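Local atomic coordinates of Non-reducing end alpha-L-arabinofuranosidase BoGH43B (Bacteroides ovatus, PDB entry 5JOZ), a protein that hydrolyses terminal non-reducing alpha-L-arabinofuranoside residues from the side branches of xyloglucan, turning S units into X units during breakdown of this polysaccharide. Residues 133-138 with 159-164; 178-181 with 186-189; 77-82 with 88-93; 138-141 with 147-150. All coordinates share one frame; numbering follows the deposited sequence.

Interaction 1 (133-138 with 159-164); sequences DGKMYF and FVEALR
One blade of the five-bladed beta-propeller of family 43 glycosidases is bridged here across an intervening strand: F138, on strand 135-141, meets F159 and L163, on the outermost strand 159-168, over the top of strand 146-152. The two phenylalanines make a T-shaped pair. F159 points its CE1-CZ edge down at F138, with CZ 4.2 Å above the plane of the F138 ring and over its centre; the planes stand at 87° and the centroids of the two rings are 5.5 Å apart. F138 offers that face because its CG lies anti to the backbone N (chi1 174°), swinging the ring up beneath F159. L163 comes in beside it, its CD2 branch approaching the same ring obliquely, 3.6 Å from F138 CD1. Nearer the turn the contact becomes polar. The extended chain of K135 reaches across and forms a salt bridge with E161, K135 NZ lying 2.7 Å from E161 OE1 on the syn lone pair of the carboxylate, the two side chains crossing at about a right angle. The chain turns a corner here, V160 and E161 both facing V151 in a classic beta bulge. An aromatic contact on the inside, a lysine-glutamate bridge nearer solvent and a bulged outer strand thus tie together the second and fourth strands of a four-stranded antiparallel propeller blade.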
loop_
_atom_site.group_PDB
_atom_site.type_symbol
_atom_site.label_atom_id
_atom_site.label_comp_id
_atom_site.label_asym_id
_atom_site.label_seq_id
_atom_site.Cartn_x
_atom_site.Cartn_y
_atom_site.Cartn_z
ATOM N N ASP A 133 16.897 -12.463 -23.170
ATOM C CA ASP A 133 17.171 -13.266 -24.384
ATOM C C ASP A 133 15.915 -13.387 -25.267
ATOM O O ASP A 133 15.634 -14.451 -25.819
ATOM C CB ASP A 133 17.745 -14.674 -24.024
ATOM C CG ASP A 133 19.227 -14.639 -23.569
ATOM O OD1 ASP A 133 20.040 -13.912 -24.190
ATOM O OD2 ASP A 133 19.590 -15.374 -22.611
ATOM N N GLY A 134 15.158 -12.294 -25.379
ATOM C CA GLY A 134 13.871 -12.292 -26.090
ATOM C C GLY A 134 12.770 -13.206 -25.552
ATOM O O GLY A 134 11.849 -13.561 -26.288
ATOM N N LYS A 135 12.854 -13.578 -24.275
ATOM C CA LYS A 135 11.863 -14.434 -23.617
ATOM C C LYS A 135 11.325 -13.735 -22.384
ATOM O O LYS A 135 12.038 -12.962 -21.730
ATOM C CB LYS A 135 12.480 -15.753 -23.168
ATOM C CG LYS A 135 13.115 -16.564 -24.279
ATOM C CD LYS A 135 13.589 -17.913 -23.765
ATOM C CE LYS A 135 14.164 -18.766 -24.884
ATOM N NZ LYS A 135 14.060 -20.206 -24.534
ATOM N N MET A 136 10.073 -14.033 -22.061
ATOM C CA MET A 136 9.411 -13.509 -20.876
ATOM C C MET A 136 9.324 -14.628 -19.841
ATOM O O MET A 136 8.436 -15.489 -19.923
ATOM C CB MET A 136 8.024 -12.992 -21.249
ATOM C CG MET A 136 7.174 -12.492 -20.097
ATOM S SD MET A 136 5.631 -11.841 -20.757
ATOM C CE MET A 136 4.566 -11.863 -19.321
ATOM N N TYR A 137 10.250 -14.604 -18.873
ATOM C CA TYR A 137 10.299 -15.602 -17.800
ATOM C C TYR A 137 9.261 -15.310 -16.721
ATOM O O TYR A 137 9.006 -14.155 -16.405
ATOM C CB TYR A 137 11.697 -15.678 -17.166
ATOM C CG TYR A 137 12.704 -16.374 -18.033
ATOM C CD1 TYR A 137 12.898 -17.747 -17.932
ATOM C CD2 TYR A 137 13.474 -15.663 -18.953
ATOM C CE1 TYR A 137 13.817 -18.397 -18.741
ATOM C CE2 TYR A 137 14.407 -16.308 -19.757
ATOM C CZ TYR A 137 14.563 -17.674 -19.647
ATOM O OH TYR A 137 15.476 -18.325 -20.428
ATOM N N PHE A 138 8.677 -16.372 -16.171
ATOM C CA PHE A 138 7.709 -16.305 -15.072
ATOM C C PHE A 138 8.337 -17.127 -13.969
ATOM O O PHE A 138 8.617 -18.301 -14.176
ATOM C CB PHE A 138 6.351 -16.900 -15.488
ATOM C CG PHE A 138 5.327 -17.002 -14.365
ATOM C CD1 PHE A 138 5.365 -18.058 -13.442
ATOM C CD2 PHE A 138 4.290 -16.073 -14.262
ATOM C CE1 PHE A 138 4.420 -18.162 -12.426
ATOM C CE2 PHE A 138 3.336 -16.170 -13.242
ATOM C CZ PHE A 138 3.400 -17.217 -12.321
ATOM N N PHE A 159 1.718 -20.254 -21.369
ATOM C CA PHE A 159 3.050 -20.816 -21.189
ATOM C C PHE A 159 3.527 -21.506 -22.459
ATOM O O PHE A 159 2.957 -22.522 -22.864
ATOM C CB PHE A 159 3.073 -21.787 -20.007
ATOM C CG PHE A 159 2.936 -21.097 -18.693
ATOM C CD1 PHE A 159 4.028 -20.461 -18.121
ATOM C CD2 PHE A 159 1.707 -21.036 -18.049
ATOM C CE1 PHE A 159 3.904 -19.801 -16.912
ATOM C CE2 PHE A 159 1.579 -20.379 -16.836
ATOM C CZ PHE A 159 2.679 -19.759 -16.271
ATOM N N VAL A 160 4.552 -20.923 -23.088
ATOM C CA VAL A 160 5.254 -21.554 -24.215
ATOM C C VAL A 160 6.234 -22.635 -23.724
ATOM O O VAL A 160 6.364 -23.685 -24.370
ATOM C CB VAL A 160 5.934 -20.523 -25.171
ATOM C CG1 VAL A 160 4.892 -19.581 -25.753
ATOM C CG2 VAL A 160 7.050 -19.718 -24.508
ATOM N N GLU A 161 6.920 -22.371 -22.603
ATOM C CA GLU A 161 7.676 -23.398 -21.859
ATOM C C GLU A 161 7.027 -23.489 -20.481
ATOM O O GLU A 161 6.926 -22.484 -19.775
ATOM C CB GLU A 161 9.178 -23.060 -21.737
ATOM C CG GLU A 161 9.857 -22.655 -23.050
ATOM C CD GLU A 161 11.378 -22.462 -22.958
ATOM O OE1 GLU A 161 11.877 -21.482 -23.567
ATOM O OE2 GLU A 161 12.078 -23.288 -22.309
ATOM N N ALA A 162 6.579 -24.683 -20.103
ATOM C CA ALA A 162 5.790 -24.853 -18.886
ATOM C C ALA A 162 6.609 -24.707 -17.616
ATOM O O ALA A 162 7.827 -24.893 -17.617
ATOM C CB ALA A 162 5.093 -26.196 -18.886
ATOM N N LEU A 163 5.899 -24.387 -16.539
ATOM C CA LEU A 163 6.470 -24.279 -15.211
ATOM C C LEU A 163 7.173 -25.557 -14.800
ATOM O O LEU A 163 6.627 -26.637 -14.987
ATOM C CB LEU A 163 5.375 -24.013 -14.174
ATOM C CG LEU A 163 4.580 -22.718 -14.247
ATOM C CD1 LEU A 163 3.659 -22.646 -13.044
ATOM C CD2 LEU A 163 5.496 -21.509 -14.298
ATOM N N ARG A 164 8.369 -25.423 -14.229
ATOM C CA ARG A 164 9.019 -26.525 -13.517
ATOM C C ARG A 164 9.873 -26.016 -12.350
ATOM O O ARG A 164 10.352 -24.876 -12.373
ATOM C CB ARG A 164 9.870 -27.347 -14.481
ATOM C CG ARG A 164 11.181 -26.704 -14.911
ATOM C CD ARG A 164 11.632 -27.229 -16.268
ATOM N NE ARG A 164 10.837 -26.638 -17.346
ATOM C CZ ARG A 164 10.752 -27.104 -18.593
ATOM N NH1 ARG A 164 11.415 -28.199 -18.976
ATOM N NH2 ARG A 164 9.984 -26.459 -19.473
#

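Interaction 2 (178-181 with 186-189); sequences PHFY and YYYI
P178 touches I189 lightly, its ring carbon CB lying 4.3 Å from I189 CG2. P178 also stands close to the probable catalytic centre: its side chain is about 4 Å from that of D126, inferred to tune the acid, and about 6 Å from that of E176, the inferred proton donor. The CB of H179 points away from the partner strand, and its ND1 is hydrogen-bonded to S128 OG; what H179 gives the contact is its carbonyl, with I189 CA 3.3 Å from H179 O in a CA-H...O contact. These two strands, 176-183 and 186-193, form an antiparallel hairpin, the first two strands of a propeller blade, and F180 pairs with I189 at a non-hydrogen-bonded position. With CG anti to the backbone N (chi1 -166°), the F180 ring leans over the neighbouring strand. I189 CG1 sits in the plane of the ring, at its CD1 edge and 4.0 Å from that atom. The far end of the ring reaches Y187, F180 CZ coming within 3.4 Å of Y187 CD2; the two rings are nearly parallel, at 12°, but slid so far apart that they barely overlap. Y181 then closes a hydrogen-bonded pair with Y188: Y181 N donates to Y188 O at 2.9 Å, and Y188 N donates to Y181 O at 2.7 Å. Their phenol ends lead to other strands and loops, Y181 OH to D240 and Y188 OH to the carbonyl of G281.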
loop_
_atom_site.group_PDB
_atom_site.type_symbol
_atom_site.label_atom_id
_atom_site.label_comp_id
_atom_site.label_asym_id
_atom_site.label_seq_id
_atom_site.Cartn_x
_atom_site.Cartn_y
_atom_site.Cartn_z
ATOM N N PRO A 178 10.331 -14.132 -5.065
ATOM C CA PRO A 178 11.484 -14.414 -5.916
ATOM C C PRO A 178 11.516 -13.536 -7.154
ATOM O O PRO A 178 10.481 -13.345 -7.794
ATOM C CB PRO A 178 11.272 -15.874 -6.311
ATOM C CG PRO A 178 9.795 -16.019 -6.344
ATOM C CD PRO A 178 9.310 -15.190 -5.189
ATOM N N HIS A 179 12.688 -12.993 -7.470
ATOM C CA HIS A 179 12.908 -12.298 -8.735
ATOM C C HIS A 179 14.048 -12.963 -9.473
ATOM O O HIS A 179 14.966 -13.496 -8.853
ATOM C CB HIS A 179 13.232 -10.820 -8.521
ATOM C CG HIS A 179 12.125 -10.068 -7.868
ATOM N ND1 HIS A 179 10.858 -9.987 -8.407
ATOM C CD2 HIS A 179 12.085 -9.389 -6.700
ATOM C CE1 HIS A 179 10.093 -9.266 -7.605
ATOM N NE2 HIS A 179 10.812 -8.895 -6.561
ATOM N N PHE A 180 13.982 -12.867 -10.796
ATOM C CA PHE A 180 14.885 -13.519 -11.703
ATOM C C PHE A 180 15.706 -12.436 -12.406
ATOM O O PHE A 180 15.135 -11.510 -12.972
ATOM C CB PHE A 180 14.044 -14.321 -12.712
ATOM C CG PHE A 180 14.831 -15.311 -13.519
ATOM C CD1 PHE A 180 15.567 -16.301 -12.893
ATOM C CD2 PHE A 180 14.821 -15.262 -14.908
ATOM C CE1 PHE A 180 16.293 -17.217 -13.634
ATOM C CE2 PHE A 180 15.543 -16.173 -15.654
ATOM C CZ PHE A 180 16.283 -17.153 -15.013
ATOM N N TYR A 181 17.034 -12.534 -12.348
ATOM C CA TYR A 181 17.913 -11.592 -13.056
ATOM C C TYR A 181 19.015 -12.326 -13.810
ATOM O O TYR A 181 19.531 -13.338 -13.338
ATOM C CB TYR A 181 18.558 -10.589 -12.095
ATOM C CG TYR A 181 17.610 -9.920 -11.130
ATOM C CD1 TYR A 181 16.651 -9.024 -11.576
ATOM C CD2 TYR A 181 17.673 -10.192 -9.768
ATOM C CE1 TYR A 181 15.777 -8.409 -10.692
ATOM C CE2 TYR A 181 16.814 -9.584 -8.873
ATOM C CZ TYR A 181 15.865 -8.689 -9.338
ATOM O OH TYR A 181 15.019 -8.082 -8.441
ATOM N N TYR A 186 25.809 -15.213 -14.813
ATOM C CA TYR A 186 24.848 -16.047 -14.074
ATOM C C TYR A 186 23.398 -15.568 -14.092
ATOM O O TYR A 186 23.119 -14.387 -14.261
ATOM C CB TYR A 186 25.291 -16.170 -12.620
ATOM C CG TYR A 186 26.721 -16.599 -12.446
ATOM C CD1 TYR A 186 27.082 -17.961 -12.457
ATOM C CD2 TYR A 186 27.726 -15.648 -12.251
ATOM C CE1 TYR A 186 28.414 -18.355 -12.290
ATOM C CE2 TYR A 186 29.050 -16.027 -12.079
ATOM C CZ TYR A 186 29.396 -17.371 -12.102
ATOM O OH TYR A 186 30.720 -17.699 -11.928
ATOM N N TYR A 187 22.481 -16.519 -13.936
ATOM C CA TYR A 187 21.074 -16.235 -13.665
ATOM C C TYR A 187 20.919 -16.275 -12.155
ATOM O O TYR A 187 21.402 -17.211 -11.525
ATOM C CB TYR A 187 20.161 -17.281 -14.305
ATOM C CG TYR A 187 20.190 -17.253 -15.805
ATOM C CD1 TYR A 187 21.123 -18.003 -16.522
ATOM C CD2 TYR A 187 19.300 -16.458 -16.515
ATOM C CE1 TYR A 187 21.154 -17.967 -17.910
ATOM C CE2 TYR A 187 19.319 -16.418 -17.896
ATOM C CZ TYR A 187 20.247 -17.177 -18.587
ATOM O OH TYR A 187 20.268 -17.115 -19.948
ATOM N N TYR A 188 20.261 -15.259 -11.586
ATOM C CA TYR A 188 20.104 -15.125 -10.144
ATOM C C TYR A 188 18.647 -15.175 -9.766
ATOM O O TYR A 188 17.813 -14.555 -10.422
ATOM C CB TYR A 188 20.643 -13.782 -9.649
ATOM C CG TYR A 188 22.135 -13.623 -9.690
ATOM C CD1 TYR A 188 22.776 -13.224 -10.854
ATOM C CD2 TYR A 188 22.909 -13.821 -8.551
ATOM C CE1 TYR A 188 24.146 -13.047 -10.890
ATOM C CE2 TYR A 188 24.279 -13.647 -8.580
ATOM C CZ TYR A 188 24.890 -13.263 -9.754
ATOM O OH TYR A 188 26.245 -13.101 -9.803
ATOM N N ILE A 189 18.359 -15.895 -8.689
ATOM C CA ILE A 189 17.063 -15.895 -8.033
ATOM C C ILE A 189 17.288 -15.268 -6.664
ATOM O O ILE A 189 17.972 -15.843 -5.818
ATOM C CB ILE A 189 16.480 -17.320 -7.882
ATOM C CG1 ILE A 189 16.081 -17.858 -9.258
ATOM C CG2 ILE A 189 15.265 -17.319 -6.947
ATOM C CD1 ILE A 189 15.694 -19.325 -9.268
#

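Interaction 3 (77-82 with 88-93); sequences APTLRY and YVIGTN
T79 and I90 exchange two backbone hydrogen bonds, T79 N to I90 O at 2.7 Å and I90 N back to T79 O, and R81 and Y88 repeat the pattern two residues on. Between them L80 and V89 form a non-hydrogen-bonded pair, helped by CA-H...O contacts such as V89 CA to T79 O at 3.2 Å. This is the hairpin of strands 74-83 and 86-94, which opens a four-stranded blade of the family 43 beta-propeller. Near the start of strand 74-83, the methyl of A77 lies about 4 Å from the side chain of D16, the inferred proton acceptor, and about 3 Å from that of D126. Apolar packing runs along both sides of the hairpin. On one, L80 CD1 meets V89 CG2 at 3.6 Å; on the other, I90 CG2, held between the backbone N and the carbonyl carbon, lies 3.8 Å from T79 CB. Charge gathers on that second side, at R81. T79 CG2 sits 3.6 Å above the centre of the R81 guanidinium, whose NH1 makes a bent bond to the carbonyl of its neighbour, L80 O, at 2.9 Å. Salt bridges to D240 and E130 further fix the group's rotation and probably balance its buried charge.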
loop_
_atom_site.group_PDB
_atom_site.type_symbol
_atom_site.label_atom_id
_atom_site.label_comp_id
_atom_site.label_asym_id
_atom_site.label_seq_id
_atom_site.Cartn_x
_atom_site.Cartn_y
_atom_site.Cartn_z
ATOM N N ALA A 77 1.614 -8.996 -3.612
ATOM C CA ALA A 77 2.826 -8.437 -4.240
ATOM C C ALA A 77 2.777 -8.400 -5.763
ATOM O O ALA A 77 2.605 -9.441 -6.389
ATOM C CB ALA A 77 4.053 -9.212 -3.801
ATOM N N PRO A 78 2.902 -7.200 -6.358
ATOM C CA PRO A 78 3.020 -7.052 -7.792
ATOM C C PRO A 78 4.477 -7.013 -8.228
ATOM O O PRO A 78 5.349 -6.622 -7.441
ATOM C CB PRO A 78 2.408 -5.690 -8.027
ATOM C CG PRO A 78 2.895 -4.906 -6.844
ATOM C CD PRO A 78 2.968 -5.883 -5.702
ATOM N N THR A 79 4.734 -7.389 -9.474
ATOM C CA THR A 79 6.035 -7.147 -10.088
ATOM C C THR A 79 5.810 -6.253 -11.325
ATOM O O THR A 79 4.856 -6.473 -12.068
ATOM C CB THR A 79 6.743 -8.483 -10.407
ATOM O OG1 THR A 79 6.986 -9.184 -9.182
ATOM C CG2 THR A 79 8.055 -8.265 -11.129
ATOM N N LEU A 80 6.673 -5.246 -11.508
ATOM C CA LEU A 80 6.587 -4.258 -12.603
ATOM C C LEU A 80 7.809 -4.384 -13.512
ATOM O O LEU A 80 8.942 -4.300 -13.045
ATOM C CB LEU A 80 6.538 -2.834 -12.030
ATOM C CG LEU A 80 6.808 -1.607 -12.914
ATOM C CD1 LEU A 80 5.783 -1.451 -14.018
ATOM C CD2 LEU A 80 6.796 -0.342 -12.071
ATOM N N ARG A 81 7.583 -4.576 -14.807
ATOM C CA ARG A 81 8.684 -4.637 -15.770
ATOM C C ARG A 81 8.335 -3.888 -17.047
ATOM O O ARG A 81 7.185 -3.505 -17.259
ATOM C CB ARG A 81 9.038 -6.093 -16.083
ATOM C CG ARG A 81 9.436 -6.941 -14.883
ATOM C CD ARG A 81 10.792 -6.542 -14.327
ATOM N NE ARG A 81 11.193 -7.349 -13.157
ATOM C CZ ARG A 81 11.325 -6.919 -11.893
ATOM N NH1 ARG A 81 11.081 -5.661 -11.545
ATOM N NH2 ARG A 81 11.720 -7.769 -10.951
ATOM N N TYR A 82 9.351 -3.677 -17.877
ATOM C CA TYR A 82 9.228 -2.935 -19.135
ATOM C C TYR A 82 10.002 -3.642 -20.253
ATOM O O TYR A 82 11.167 -3.997 -20.061
ATOM C CB TYR A 82 9.779 -1.522 -18.952
ATOM C CG TYR A 82 9.788 -0.685 -20.209
ATOM C CD1 TYR A 82 8.656 0.030 -20.598
ATOM C CD2 TYR A 82 10.931 -0.606 -21.014
ATOM C CE1 TYR A 82 8.662 0.807 -21.746
ATOM C CE2 TYR A 82 10.944 0.169 -22.168
ATOM C CZ TYR A 82 9.808 0.878 -22.526
ATOM O OH TYR A 82 9.807 1.652 -23.665
ATOM N N TYR A 88 4.601 -3.890 -18.031
ATOM C CA TYR A 88 3.877 -5.081 -17.586
ATOM C C TYR A 88 3.831 -5.082 -16.064
ATOM O O TYR A 88 4.852 -4.837 -15.417
ATOM C CB TYR A 88 4.595 -6.354 -18.041
ATOM C CG TYR A 88 4.602 -6.589 -19.537
ATOM C CD1 TYR A 88 5.492 -5.914 -20.358
ATOM C CD2 TYR A 88 3.728 -7.494 -20.122
ATOM C CE1 TYR A 88 5.507 -6.126 -21.725
ATOM C CE2 TYR A 88 3.731 -7.714 -21.493
ATOM C CZ TYR A 88 4.625 -7.023 -22.291
ATOM O OH TYR A 88 4.637 -7.218 -23.651
ATOM N N VAL A 89 2.647 -5.338 -15.505
ATOM C CA VAL A 89 2.499 -5.511 -14.078
ATOM C C VAL A 89 1.761 -6.806 -13.796
ATOM O O VAL A 89 0.591 -6.936 -14.141
ATOM C CB VAL A 89 1.754 -4.336 -13.419
ATOM C CG1 VAL A 89 1.490 -4.631 -11.951
ATOM C CG2 VAL A 89 2.580 -3.070 -13.540
ATOM N N ILE A 90 2.445 -7.733 -13.130
ATOM C CA ILE A 90 1.895 -9.037 -12.780
ATOM C C ILE A 90 1.672 -9.052 -11.270
ATOM O O ILE A 90 2.473 -8.502 -10.521
ATOM C CB ILE A 90 2.836 -10.195 -13.256
ATOM C CG1 ILE A 90 2.095 -11.530 -13.315
ATOM C CG2 ILE A 90 4.060 -10.357 -12.369
ATOM C CD1 ILE A 90 2.889 -12.648 -13.949
ATOM N N GLY A 91 0.570 -9.647 -10.829
ATOM C CA GLY A 91 0.312 -9.836 -9.403
ATOM C C GLY A 91 -0.673 -10.949 -9.170
ATOM O O GLY A 91 -1.007 -11.694 -10.100
ATOM N N THR A 92 -1.135 -11.075 -7.935
ATOM C CA THR A 92 -2.179 -12.047 -7.587
ATOM C C THR A 92 -3.346 -11.373 -6.849
ATOM O O THR A 92 -3.129 -10.569 -5.950
ATOM C CB THR A 92 -1.616 -13.149 -6.683
ATOM O OG1 THR A 92 -0.266 -13.430 -7.053
ATOM C CG2 THR A 92 -2.447 -14.421 -6.798
ATOM N N ASN A 93 -4.571 -11.722 -7.232
ATOM C CA ASN A 93 -5.803 -11.287 -6.554
ATOM C C ASN A 93 -6.395 -12.495 -5.809
ATOM O O ASN A 93 -6.747 -13.494 -6.434
ATOM C CB ASN A 93 -6.771 -10.739 -7.612
ATOM C CG ASN A 93 -8.103 -10.265 -7.036
ATOM O OD1 ASN A 93 -8.750 -10.948 -6.232
ATOM N ND2 ASN A 93 -8.538 -9.094 -7.485
#

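Interaction 4 (138-141 with 147-150); sequences FLSP and FLLG
F147 and P141 bring two rings together where this hairpin approaches its turn. The phenyl has the carbonyl oxygen of S140 at its edge, near the ring plane, while the backbone of P141 comes in obliquely, P141 CA being 3.9 Å from F147 CD1. The proline ring follows alongside, P141 CB lying 4.1 Å from the same F147 CD1. What puts the phenyl there is the first torsion of F147 (chi1 -62°), with CG beside the backbone N and anti to the carbonyl carbon. P178 of the next blade packs against both rings, and the side chain of P141 lies about 4 Å from that of D126, so this corner of the sheet borders the probable active site. Strands 135-141 and 146-152 are the middle pair of a four-stranded antiparallel propeller blade. P141 falls at a non-hydrogen-bonded position, so its lack of an N-H costs this pairing nothing. The bonds come at the alternate pairs: L148 N donates to S140 O at 2.7 Å and S140 N to L148 O at 3.0 Å. F138 and G150 exchange two less regular bonds, G150 N-H meeting F138 O at a bend and F138 N sitting above the carbonyl plane of G150. On the face that carries F147 and P141, L139 lays its CD1 branch beside the opposite backbone, 3.5 Å from L148 O. L149 does the same in return, its CD1 3.6 Å from F138 O and 4.0 Å from L139 CB. On the other face the S140 hydroxyl stays with its own strand, OG bonding to P141 O.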
loop_
_atom_site.group_PDB
_atom_site.type_symbol
_atom_site.label_atom_id
_atom_site.label_comp_id
_atom_site.label_asym_id
_atom_site.label_seq_id
_atom_site.Cartn_x
_atom_site.Cartn_y
_atom_site.Cartn_z
ATOM N N PHE A 138 8.677 -16.372 -16.171
ATOM C CA PHE A 138 7.709 -16.305 -15.072
ATOM C C PHE A 138 8.337 -17.127 -13.969
ATOM O O PHE A 138 8.617 -18.301 -14.176
ATOM C CB PHE A 138 6.351 -16.900 -15.488
ATOM C CG PHE A 138 5.327 -17.002 -14.365
ATOM C CD1 PHE A 138 5.365 -18.058 -13.442
ATOM C CD2 PHE A 138 4.290 -16.073 -14.262
ATOM C CE1 PHE A 138 4.420 -18.162 -12.426
ATOM C CE2 PHE A 138 3.336 -16.170 -13.242
ATOM C CZ PHE A 138 3.400 -17.217 -12.321
ATOM N N LEU A 139 8.569 -16.499 -12.817
ATOM C CA LEU A 139 9.094 -17.161 -11.649
ATOM C C LEU A 139 8.077 -16.966 -10.519
ATOM O O LEU A 139 7.577 -15.855 -10.315
ATOM C CB LEU A 139 10.459 -16.566 -11.317
ATOM C CG LEU A 139 11.210 -17.055 -10.074
ATOM C CD1 LEU A 139 11.628 -18.509 -10.201
ATOM C CD2 LEU A 139 12.426 -16.180 -9.823
ATOM N N SER A 140 7.741 -18.045 -9.819
ATOM C CA SER A 140 6.910 -17.959 -8.634
ATOM C C SER A 140 7.285 -19.047 -7.642
ATOM O O SER A 140 7.853 -20.062 -8.046
ATOM C CB SER A 140 5.443 -18.114 -9.006
ATOM O OG SER A 140 5.122 -19.479 -9.232
ATOM N N PRO A 141 6.967 -18.847 -6.344
ATOM C CA PRO A 141 6.994 -19.953 -5.395
ATOM C C PRO A 141 5.798 -20.857 -5.603
ATOM O O PRO A 141 4.821 -20.431 -6.212
ATOM C CB PRO A 141 6.911 -19.264 -4.032
ATOM C CG PRO A 141 6.214 -17.982 -4.291
ATOM C CD PRO A 141 6.581 -17.585 -5.696
ATOM N N PHE A 147 10.768 -22.944 -5.933
ATOM C CA PHE A 147 10.550 -21.884 -6.938
ATOM C C PHE A 147 10.373 -22.489 -8.329
ATOM O O PHE A 147 11.132 -23.375 -8.706
ATOM C CB PHE A 147 11.708 -20.891 -6.963
ATOM C CG PHE A 147 11.898 -20.157 -5.675
ATOM C CD1 PHE A 147 10.856 -19.414 -5.124
ATOM C CD2 PHE A 147 13.116 -20.195 -5.008
ATOM C CE1 PHE A 147 11.015 -18.737 -3.922
ATOM C CE2 PHE A 147 13.288 -19.516 -3.804
ATOM C CZ PHE A 147 12.234 -18.786 -3.262
ATOM N N LEU A 148 9.383 -21.993 -9.074
ATOM C CA LEU A 148 9.005 -22.542 -10.382
ATOM C C LEU A 148 9.311 -21.538 -11.464
ATOM O O LEU A 148 8.906 -20.387 -11.364
ATOM C CB LEU A 148 7.513 -22.851 -10.421
ATOM C CG LEU A 148 6.989 -23.765 -9.321
ATOM C CD1 LEU A 148 5.478 -23.907 -9.444
ATOM C CD2 LEU A 148 7.674 -25.123 -9.344
ATOM N N LEU A 149 10.025 -21.969 -12.494
ATOM C CA LEU A 149 10.328 -21.123 -13.639
ATOM C C LEU A 149 9.586 -21.645 -14.873
ATOM O O LEU A 149 9.411 -22.852 -15.031
ATOM C CB LEU A 149 11.830 -21.109 -13.905
ATOM C CG LEU A 149 12.334 -20.034 -14.872
ATOM C CD1 LEU A 149 12.166 -18.619 -14.309
ATOM C CD2 LEU A 149 13.795 -20.306 -15.204
ATOM N N GLY A 150 9.171 -20.719 -15.735
ATOM C CA GLY A 150 8.500 -21.018 -17.004
ATOM C C GLY A 150 8.717 -19.870 -17.986
ATOM O O GLY A 150 9.304 -18.840 -17.630
#

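Three successive blades of the propeller are sampled, in the chain order interaction 3, then interactions 1 and 4, then interaction 2. Interactions 1 and 4 share a blade, strand 135-141 and residue F138; their centres are about 9 Å apart, and 138-150 is nested within 133-164. Interaction 4 lies about 10 Å, centre to centre, from interaction 2 and about 14 Å from interaction 3, so the middle blade is wedged between its neighbours: I90 packs on F138 from one, while P178 and H179 pack on L139 from the other. The inner ends of interactions 2, 3 and 4 converge near D126, consistent with blades shaping the inferred catalytic centre together.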